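Long-range contacts in aminopeptidase-like protein (Chaetomium thermophilum, PDB 5JM6), which probably acts as a zinc-dependent aminopeptidase of the M18 family, forming a dodecamer and belonging to the Cvt pathway of selective autophagy: residues A114-Q119 / V329-A334; G126-A131 / G505-W510; P325-I330 / F509-D514. All coordinates share one frame; numbering follows the deposited sequence.

Interaction 1. Residues A114-Q119 / V329-A334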
loop_
_atom_site.group_PDB
_atom_site.type_symbol
_atom_site.label_atom_id
_atom_site.label_comp_id
_atom_site.label_asym_id
_atom_site.label_seq_id
_atom_site.Cartn_x
_atom_site.Cartn_y
_atom_site.Cartn_z
ATOM N N ALA A 114 14.751 -50.607 -25.395
ATOM C CA ALA A 114 15.006 -51.460 -26.551
ATOM C C ALA A 114 16.431 -51.266 -27.048
ATOM O O ALA A 114 16.948 -50.148 -27.040
ATOM C CB ALA A 114 14.011 -51.167 -27.660
ATOM N N PHE A 115 17.068 -52.349 -27.478
ATOM C CA PHE A 115 18.447 -52.262 -27.940
ATOM C C PHE A 115 18.809 -53.337 -28.958
ATOM O O PHE A 115 18.190 -54.402 -29.006
ATOM C CB PHE A 115 19.412 -52.330 -26.748
ATOM C CG PHE A 115 19.336 -53.614 -25.968
ATOM C CD1 PHE A 115 18.363 -53.798 -24.999
ATOM C CD2 PHE A 115 20.250 -54.632 -26.192
ATOM C CE1 PHE A 115 18.294 -54.977 -24.277
ATOM C CE2 PHE A 115 20.188 -55.814 -25.472
ATOM C CZ PHE A 115 19.207 -55.986 -24.516
ATOM N N THR A 116 19.809 -53.034 -29.781
ATOM C CA THR A 116 20.387 -54.006 -30.699
ATOM C C THR A 116 21.864 -54.190 -30.386
ATOM O O THR A 116 22.577 -53.226 -30.106
ATOM C CB THR A 116 20.245 -53.581 -32.172
ATOM O OG1 THR A 116 21.159 -52.516 -32.457
ATOM C CG2 THR A 116 18.827 -53.129 -32.465
ATOM N N VAL A 117 22.315 -55.437 -30.437
ATOM C CA VAL A 117 23.705 -55.770 -30.168
ATOM C C VAL A 117 24.456 -55.918 -31.485
ATOM O O VAL A 117 24.083 -56.737 -32.318
ATOM C CB VAL A 117 23.817 -57.073 -29.356
ATOM C CG1 VAL A 117 25.248 -57.298 -28.897
ATOM C CG2 VAL A 117 22.860 -57.043 -28.170
ATOM N N GLY A 118 25.500 -55.120 -31.682
ATOM C CA GLY A 118 26.281 -55.196 -32.904
ATOM C C GLY A 118 26.908 -56.565 -33.095
ATOM O O GLY A 118 27.223 -57.247 -32.122
ATOM N N GLN A 119 27.085 -56.977 -34.347
ATOM C CA GLN A 119 27.654 -58.290 -34.645
ATOM C C GLN A 119 29.119 -58.387 -34.242
ATOM O O GLN A 119 29.645 -59.483 -34.044
ATOM C CB GLN A 119 27.524 -58.613 -36.132
ATOM C CG GLN A 119 26.105 -58.705 -36.643
ATOM C CD GLN A 119 26.053 -58.798 -38.153
ATOM O OE1 GLN A 119 26.795 -59.569 -38.765
ATOM N NE2 GLN A 119 25.191 -57.996 -38.765
ATOM N N VAL A 329 29.283 -51.655 -31.252
ATOM C CA VAL A 329 28.612 -51.125 -30.076
ATOM C C VAL A 329 27.197 -51.664 -29.931
ATOM O O VAL A 329 26.665 -52.312 -30.832
ATOM C CB VAL A 329 28.548 -49.583 -30.120
ATOM C CG1 VAL A 329 29.937 -49.003 -30.301
ATOM C CG2 VAL A 329 27.617 -49.118 -31.233
ATOM N N ILE A 330 26.582 -51.342 -28.799
ATOM C CA ILE A 330 25.177 -51.626 -28.567
ATOM C C ILE A 330 24.408 -50.335 -28.806
ATOM O O ILE A 330 24.811 -49.272 -28.334
ATOM C CB ILE A 330 24.917 -52.152 -27.135
ATOM C CG1 ILE A 330 25.464 -53.573 -26.978
ATOM C CG2 ILE A 330 23.432 -52.116 -26.804
ATOM C CD1 ILE A 330 25.346 -54.121 -25.569
ATOM N N LYS A 331 23.324 -50.422 -29.568
ATOM C CA LYS A 331 22.485 -49.262 -29.837
ATOM C C LYS A 331 21.197 -49.379 -29.042
ATOM O O LYS A 331 20.447 -50.335 -29.210
ATOM C CB LYS A 331 22.192 -49.142 -31.329
ATOM C CG LYS A 331 23.429 -48.890 -32.164
ATOM C CD LYS A 331 23.142 -49.072 -33.637
ATOM C CE LYS A 331 24.426 -49.040 -34.443
ATOM N NZ LYS A 331 24.152 -48.945 -35.900
ATOM N N LEU A 332 20.943 -48.397 -28.184
ATOM C CA LEU A 332 19.909 -48.518 -27.166
ATOM C C LEU A 332 19.036 -47.270 -27.068
ATOM O O LEU A 332 19.526 -46.147 -27.176
ATOM C CB LEU A 332 20.562 -48.815 -25.808
ATOM C CG LEU A 332 19.731 -49.101 -24.553
ATOM C CD1 LEU A 332 20.520 -49.998 -23.606
ATOM C CD2 LEU A 332 19.314 -47.819 -23.838
ATOM N N VAL A 333 17.741 -47.479 -26.858
ATOM C CA VAL A 333 16.818 -46.387 -26.573
ATOM C C VAL A 333 16.054 -46.697 -25.289
ATOM O O VAL A 333 15.516 -47.794 -25.127
ATOM C CB VAL A 333 15.822 -46.150 -27.725
ATOM C CG1 VAL A 333 14.889 -44.995 -27.389
ATOM C CG2 VAL A 333 16.562 -45.875 -29.025
ATOM N N ALA A 334 16.024 -45.732 -24.378
ATOM C CA ALA A 334 15.327 -45.891 -23.108
ATOM C C ALA A 334 14.227 -44.847 -22.969
ATOM O O ALA A 334 14.501 -43.649 -22.919
ATOM C CB ALA A 334 16.307 -45.790 -21.948
#
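Strands 111-117 and 330-336 run antiparallel as neighbours in the large mixed sheet, where the axes of 114-117 and 330-334 approach to 4.6 Å. A114 pairs with V333 and T116 with K331 through two backbone hydrogen bonds each, the straightest from V333 N to A114 O (2.8 Å, 173°). F115/L332 and V117/I330 are the non-hydrogen-bonded pairs. G118 N reaches V329 O at 3.2 Å, bent and above the carbonyl plane, as the strand gives way to loop.

F115, V117, I330 and L332 share the sheet face covered by helix 353-368. F115 sets CG between its own N and carbonyl carbon (chi1 62°), so the ring swings away from the partner strand and the contact is made near its root: CB lies 3.8 Å from L332 CB and 4.0 Å from I330 CG2. I330 lies alongside F115 and turns its other branch, CG1, to V117 CG1 at 4.2 Å. A114, T116, K331 and V333 occupy the opposite face, where helix 305-320 packs. There T116 and K331 cross obliquely, T116 OG1 lying 3.7 Å from K331 CB. The main-chain groups that A114, T116, K331 and V333 turn to the partner strand are thus paired here, while F115, V117 and I330 bond to other neighbours. One face is wholly hydrocarbon, the other mixed, and its buried ammonium, K331 NZ, is probably balanced by D327 and D508, with K322 O as a further acceptor.

Interaction 2. Residues G126-A131 / G505-W510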
loop_
_atom_site.group_PDB
_atom_site.type_symbol
_atom_site.label_atom_id
_atom_site.label_comp_id
_atom_site.label_asym_id
_atom_site.label_seq_id
_atom_site.Cartn_x
_atom_site.Cartn_y
_atom_site.Cartn_z
ATOM N N GLY A 126 31.407 -50.043 -26.101
ATOM C CA GLY A 126 30.548 -48.986 -25.607
ATOM C C GLY A 126 29.109 -49.077 -26.062
ATOM O O GLY A 126 28.762 -49.859 -26.946
ATOM N N ILE A 127 28.271 -48.258 -25.441
ATOM C CA ILE A 127 26.859 -48.197 -25.769
ATOM C C ILE A 127 26.517 -46.816 -26.308
ATOM O O ILE A 127 26.911 -45.803 -25.733
ATOM C CB ILE A 127 25.987 -48.502 -24.540
ATOM C CG1 ILE A 127 26.491 -49.768 -23.844
ATOM C CG2 ILE A 127 24.526 -48.642 -24.936
ATOM C CD1 ILE A 127 26.237 -49.787 -22.367
ATOM N N ALA A 128 25.796 -46.778 -27.420
ATOM C CA ALA A 128 25.244 -45.526 -27.912
ATOM C C ALA A 128 23.775 -45.491 -27.515
ATOM O O ALA A 128 22.961 -46.240 -28.054
ATOM C CB ALA A 128 25.413 -45.408 -29.419
ATOM N N MET A 129 23.439 -44.627 -26.562
ATOM C CA MET A 129 22.116 -44.668 -25.952
ATOM C C MET A 129 21.378 -43.333 -25.989
ATOM O O MET A 129 21.978 -42.264 -25.866
ATOM C CB MET A 129 22.219 -45.166 -24.503
ATOM C CG MET A 129 23.323 -44.520 -23.674
ATOM S SD MET A 129 23.382 -45.174 -21.990
ATOM C CE MET A 129 25.064 -45.786 -21.904
ATOM N N ILE A 130 20.065 -43.422 -26.174
ATOM C CA ILE A 130 19.175 -42.268 -26.136
ATOM C C ILE A 130 18.124 -42.468 -25.052
ATOM O O ILE A 130 17.517 -43.535 -24.957
ATOM C CB ILE A 130 18.466 -42.042 -27.486
ATOM C CG1 ILE A 130 19.478 -42.004 -28.631
ATOM C CG2 ILE A 130 17.630 -40.767 -27.444
ATOM C CD1 ILE A 130 18.839 -42.020 -30.004
ATOM N N ALA A 131 17.914 -41.441 -24.235
ATOM C CA ALA A 131 16.902 -41.491 -23.190
ATOM C C ALA A 131 15.872 -40.382 -23.382
ATOM O O ALA A 131 16.212 -39.273 -23.791
ATOM C CB ALA A 131 17.546 -41.384 -21.822
ATOM N N GLY A 505 21.536 -40.885 -36.998
ATOM C CA GLY A 505 22.906 -40.493 -37.256
ATOM C C GLY A 505 23.800 -40.777 -36.066
ATOM O O GLY A 505 24.921 -41.258 -36.222
ATOM N N PHE A 506 23.297 -40.489 -34.872
ATOM C CA PHE A 506 24.058 -40.710 -33.649
ATOM C C PHE A 506 24.308 -42.197 -33.398
ATOM O O PHE A 506 25.452 -42.613 -33.216
ATOM C CB PHE A 506 23.339 -40.076 -32.458
ATOM C CG PHE A 506 23.823 -40.564 -31.124
ATOM C CD1 PHE A 506 25.029 -40.125 -30.603
ATOM C CD2 PHE A 506 23.064 -41.456 -30.385
ATOM C CE1 PHE A 506 25.471 -40.575 -29.374
ATOM C CE2 PHE A 506 23.499 -41.908 -29.156
ATOM C CZ PHE A 506 24.705 -41.467 -28.648
ATOM N N LEU A 507 23.245 -42.997 -33.394
ATOM C CA LEU A 507 23.389 -44.427 -33.147
ATOM C C LEU A 507 24.293 -45.079 -34.193
ATOM O O LEU A 507 25.100 -45.948 -33.866
ATOM C CB LEU A 507 22.020 -45.115 -33.121
ATOM C CG LEU A 507 21.040 -44.657 -32.034
ATOM C CD1 LEU A 507 19.655 -45.227 -32.285
ATOM C CD2 LEU A 507 21.523 -45.036 -30.641
ATOM N N ASP A 508 24.182 -44.643 -35.444
ATOM C CA ASP A 508 24.978 -45.244 -36.511
ATOM C C ASP A 508 26.438 -44.785 -36.497
ATOM O O ASP A 508 27.335 -45.572 -36.795
ATOM C CB ASP A 508 24.358 -44.948 -37.883
ATOM C CG ASP A 508 23.062 -45.706 -38.121
ATOM O OD1 ASP A 508 22.694 -46.551 -37.277
ATOM O OD2 ASP A 508 22.419 -45.468 -39.163
ATOM N N PHE A 509 26.677 -43.511 -36.198
ATOM C CA PHE A 509 28.035 -42.972 -36.286
ATOM C C PHE A 509 28.835 -42.819 -34.988
ATOM O O PHE A 509 30.009 -42.456 -35.049
ATOM C CB PHE A 509 27.995 -41.613 -36.982
ATOM C CG PHE A 509 27.797 -41.701 -38.466
ATOM C CD1 PHE A 509 28.787 -42.226 -39.279
ATOM C CD2 PHE A 509 26.627 -41.247 -39.051
ATOM C CE1 PHE A 509 28.612 -42.306 -40.648
ATOM C CE2 PHE A 509 26.445 -41.322 -40.419
ATOM C CZ PHE A 509 27.439 -41.852 -41.218
ATOM N N TRP A 510 28.235 -43.092 -33.831
ATOM C CA TRP A 510 28.931 -42.824 -32.570
ATOM C C TRP A 510 30.265 -43.560 -32.471
ATOM O O TRP A 510 31.282 -42.961 -32.121
ATOM C CB TRP A 510 28.068 -43.194 -31.364
ATOM C CG TRP A 510 28.898 -43.474 -30.145
ATOM C CD1 TRP A 510 29.056 -44.676 -29.522
ATOM C CD2 TRP A 510 29.717 -42.540 -29.425
ATOM N NE1 TRP A 510 29.905 -44.548 -28.449
ATOM C CE2 TRP A 510 30.326 -43.247 -28.369
ATOM C CE3 TRP A 510 29.987 -41.174 -29.567
ATOM C CZ2 TRP A 510 31.187 -42.635 -27.459
ATOM C CZ3 TRP A 510 30.844 -40.570 -28.662
ATOM C CH2 TRP A 510 31.432 -41.300 -27.623
#
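A128 presents its methyl group as a small bump to helix 495-514, and three side chains of that helix form the hollow that receives it. W510 CD1 makes the nearest approach to A128 CB, at 3.7 Å, with F506 CE2 at 4.0 Å and L507 CD2 at 4.1 Å. F506 and W510, one turn apart, both set CG anti to the backbone N, which sends their rings down to the strand, and the methyl lies between them and L507. F506 reaches on past A128, bringing CE2 within 3.6 Å of M129 O. In the alpha/beta architecture of this zinc-exopeptidase clan a central mixed sheet is layered with helices, and here the axes of 127-131 and 505-510 run nearly antiparallel (166°) and approach to 8.2 Å. I130 supplies the second bump. Its CG1 slides past the F506 ring in the opposite direction, 4.0 Å from CD2, and CD1 then meets L507 CG at the same distance, the isoleucine and leucine crossing at about a right angle. I127 and M129 turn from the helix toward neighbouring strands. F506 also touches V388 and I439, and W510 NE1 is held by R384 O.

Interaction 3. Residues P325-I330 / F509-D514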
loop_
_atom_site.group_PDB
_atom_site.type_symbol
_atom_site.label_atom_id
_atom_site.label_comp_id
_atom_site.label_asym_id
_atom_site.label_seq_id
_atom_site.Cartn_x
_atom_site.Cartn_y
_atom_site.Cartn_z
ATOM N N PRO A 325 27.807 -55.376 -40.387
ATOM C CA PRO A 325 28.531 -56.502 -39.791
ATOM C C PRO A 325 29.711 -56.036 -38.940
ATOM O O PRO A 325 30.234 -56.803 -38.134
ATOM C CB PRO A 325 29.005 -57.299 -41.011
ATOM C CG PRO A 325 29.064 -56.298 -42.115
ATOM C CD PRO A 325 27.930 -55.349 -41.855
ATOM N N THR A 326 30.126 -54.790 -39.141
ATOM C CA THR A 326 31.251 -54.207 -38.420
ATOM C C THR A 326 30.853 -53.341 -37.214
ATOM O O THR A 326 31.702 -52.661 -36.637
ATOM C CB THR A 326 32.130 -53.382 -39.374
ATOM O OG1 THR A 326 31.312 -52.471 -40.114
ATOM C CG2 THR A 326 32.839 -54.309 -40.352
ATOM N N ASP A 327 29.569 -53.330 -36.856
ATOM C CA ASP A 327 29.122 -52.558 -35.693
ATOM C C ASP A 327 29.537 -53.234 -34.395
ATOM O O ASP A 327 29.109 -54.349 -34.099
ATOM C CB ASP A 327 27.601 -52.381 -35.696
ATOM C CG ASP A 327 27.134 -51.313 -36.662
ATOM O OD1 ASP A 327 27.917 -50.386 -36.957
ATOM O OD2 ASP A 327 25.972 -51.398 -37.113
ATOM N N GLY A 328 30.336 -52.534 -33.598
ATOM C CA GLY A 328 30.866 -53.110 -32.378
ATOM C C GLY A 328 30.164 -52.642 -31.123
ATOM O O GLY A 328 30.416 -53.169 -30.040
ATOM N N VAL A 329 29.283 -51.655 -31.252
ATOM C CA VAL A 329 28.612 -51.125 -30.076
ATOM C C VAL A 329 27.197 -51.664 -29.931
ATOM O O VAL A 329 26.665 -52.312 -30.832
ATOM C CB VAL A 329 28.548 -49.583 -30.120
ATOM C CG1 VAL A 329 29.937 -49.003 -30.301
ATOM C CG2 VAL A 329 27.617 -49.118 -31.233
ATOM N N ILE A 330 26.582 -51.342 -28.799
ATOM C CA ILE A 330 25.177 -51.626 -28.567
ATOM C C ILE A 330 24.408 -50.335 -28.806
ATOM O O ILE A 330 24.811 -49.272 -28.334
ATOM C CB ILE A 330 24.917 -52.152 -27.135
ATOM C CG1 ILE A 330 25.464 -53.573 -26.978
ATOM C CG2 ILE A 330 23.432 -52.116 -26.804
ATOM C CD1 ILE A 330 25.346 -54.121 -25.569
ATOM N N PHE A 509 26.677 -43.511 -36.198
ATOM C CA PHE A 509 28.035 -42.972 -36.286
ATOM C C PHE A 509 28.835 -42.819 -34.988
ATOM O O PHE A 509 30.009 -42.456 -35.049
ATOM C CB PHE A 509 27.995 -41.613 -36.982
ATOM C CG PHE A 509 27.797 -41.701 -38.466
ATOM C CD1 PHE A 509 28.787 -42.226 -39.279
ATOM C CD2 PHE A 509 26.627 -41.247 -39.051
ATOM C CE1 PHE A 509 28.612 -42.306 -40.648
ATOM C CE2 PHE A 509 26.445 -41.322 -40.419
ATOM C CZ PHE A 509 27.439 -41.852 -41.218
ATOM N N TRP A 510 28.235 -43.092 -33.831
ATOM C CA TRP A 510 28.931 -42.824 -32.570
ATOM C C TRP A 510 30.265 -43.560 -32.471
ATOM O O TRP A 510 31.282 -42.961 -32.121
ATOM C CB TRP A 510 28.068 -43.194 -31.364
ATOM C CG TRP A 510 28.898 -43.474 -30.145
ATOM C CD1 TRP A 510 29.056 -44.676 -29.522
ATOM C CD2 TRP A 510 29.717 -42.540 -29.425
ATOM N NE1 TRP A 510 29.905 -44.548 -28.449
ATOM C CE2 TRP A 510 30.326 -43.247 -28.369
ATOM C CE3 TRP A 510 29.987 -41.174 -29.567
ATOM C CZ2 TRP A 510 31.187 -42.635 -27.459
ATOM C CZ3 TRP A 510 30.844 -40.570 -28.662
ATOM C CH2 TRP A 510 31.432 -41.300 -27.623
ATOM N N GLU A 511 30.258 -44.850 -32.793
ATOM C CA GLU A 511 31.458 -45.676 -32.677
ATOM C C GLU A 511 32.582 -45.162 -33.570
ATOM O O GLU A 511 33.743 -45.124 -33.160
ATOM C CB GLU A 511 31.143 -47.135 -33.019
ATOM C CG GLU A 511 32.370 -48.043 -33.077
ATOM C CD GLU A 511 32.030 -49.489 -33.404
ATOM O OE1 GLU A 511 32.785 -50.387 -32.972
ATOM O OE2 GLU A 511 31.015 -49.729 -34.092
ATOM N N GLU A 512 32.230 -44.764 -34.788
ATOM C CA GLU A 512 33.199 -44.208 -35.725
ATOM C C GLU A 512 33.797 -42.909 -35.195
ATOM O O GLU A 512 35.009 -42.702 -35.253
ATOM C CB GLU A 512 32.547 -43.973 -37.091
ATOM C CG GLU A 512 33.396 -43.169 -38.066
ATOM C CD GLU A 512 32.901 -43.282 -39.497
ATOM O OE1 GLU A 512 31.985 -44.095 -39.748
ATOM O OE2 GLU A 512 33.426 -42.560 -40.371
ATOM N N VAL A 513 32.940 -42.040 -34.674
ATOM C CA VAL A 513 33.384 -40.751 -34.161
ATOM C C VAL A 513 34.273 -40.924 -32.930
ATOM O O VAL A 513 35.291 -40.245 -32.795
ATOM C CB VAL A 513 32.181 -39.845 -33.824
ATOM C CG1 VAL A 513 32.622 -38.630 -33.023
ATOM C CG2 VAL A 513 31.477 -39.418 -35.103
ATOM N N ASP A 514 33.904 -41.851 -32.049
ATOM C CA ASP A 514 34.667 -42.081 -30.824
ATOM C C ASP A 514 36.126 -42.435 -31.116
ATOM O O ASP A 514 37.013 -42.138 -30.318
ATOM C CB ASP A 514 34.027 -43.187 -29.983
ATOM C CG ASP A 514 34.761 -43.417 -28.675
ATOM O OD1 ASP A 514 34.982 -42.434 -27.937
ATOM O OD2 ASP A 514 35.133 -44.577 -28.394
HETATM O O HOH W 1 28.541 -48.991 -34.514
#
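Segment 325-330 is the loop leading into strand 330-336, and it passes helical residues 509-514, kinked where the backbone N of E511 and E512 lack a bond to the preceding turn, with V329 and E511 closest at 6.7 Å between CA atoms.

E511 carries the contact. With CG anti to the backbone N (chi1 173°) and the chain extended beyond it, the side chain reaches straight across to the loop and lays its carboxylate against G328. OE2 accepts a hydrogen bond from G328 N at 2.9 Å, nearly linear (173°), through its syn lone pair. The lack of a side chain at G328 is consistent with the close approach of the carboxylate. A water donates to E511 OE2 at 2.6 Å and to D327 OD1 at 2.9 Å, so OE2 is gripped twice. V329 slides past the glutamate in the opposite direction, CG1 resting 3.5 Å from E511 CB and also against CG and CD. More loosely, V329 CG1 lies 4.5 Å from W510 CD1. Over one face of the W510 indole, offset toward the rim, lies D514 CB, 3.8 Å above the plane, while D514 OD1 pairs with R90 of a second subunit.

An alanine in place of E511 removes the carboxylate that accepts from G328 N and from the water, and would probably loosen the hold of loop on helix. D327 OD1 and E511 OE2 are only 4.3 Å apart, and their repulsion could raise the proton affinity of one of them. The bridging water, spending both hydrogens on the two carboxylates, and K331, bound to D327 OD2 beside the amide of A324, would ease that cost. The chemistry thus implies a polar clasp of loop to helix, sustained by donors placed around two like charges.

Interaction 1 lies within the sheet; interactions 2 and 3 both bring helix 495-514 against it, on a strand and on a loop. Interactions 1 and 2 are wholly buried and meet where strand 330-336 of the first adjoins strand 127-133 of the second; I330 O probably accepts from A128 N. Interaction 3 sits farther from the chain's centre, where part of the contact is exposed, and shares V329 with interaction 1 and W510 with interaction 2. Chemistry follows place: main-chain hydrogen bonds in the first, interlocking hydrocarbon and aromatic groups in the second, a carboxylate, a glycine amide and a water in the third. K331 of interaction 1 is salt-bridged to a residue in each of the others.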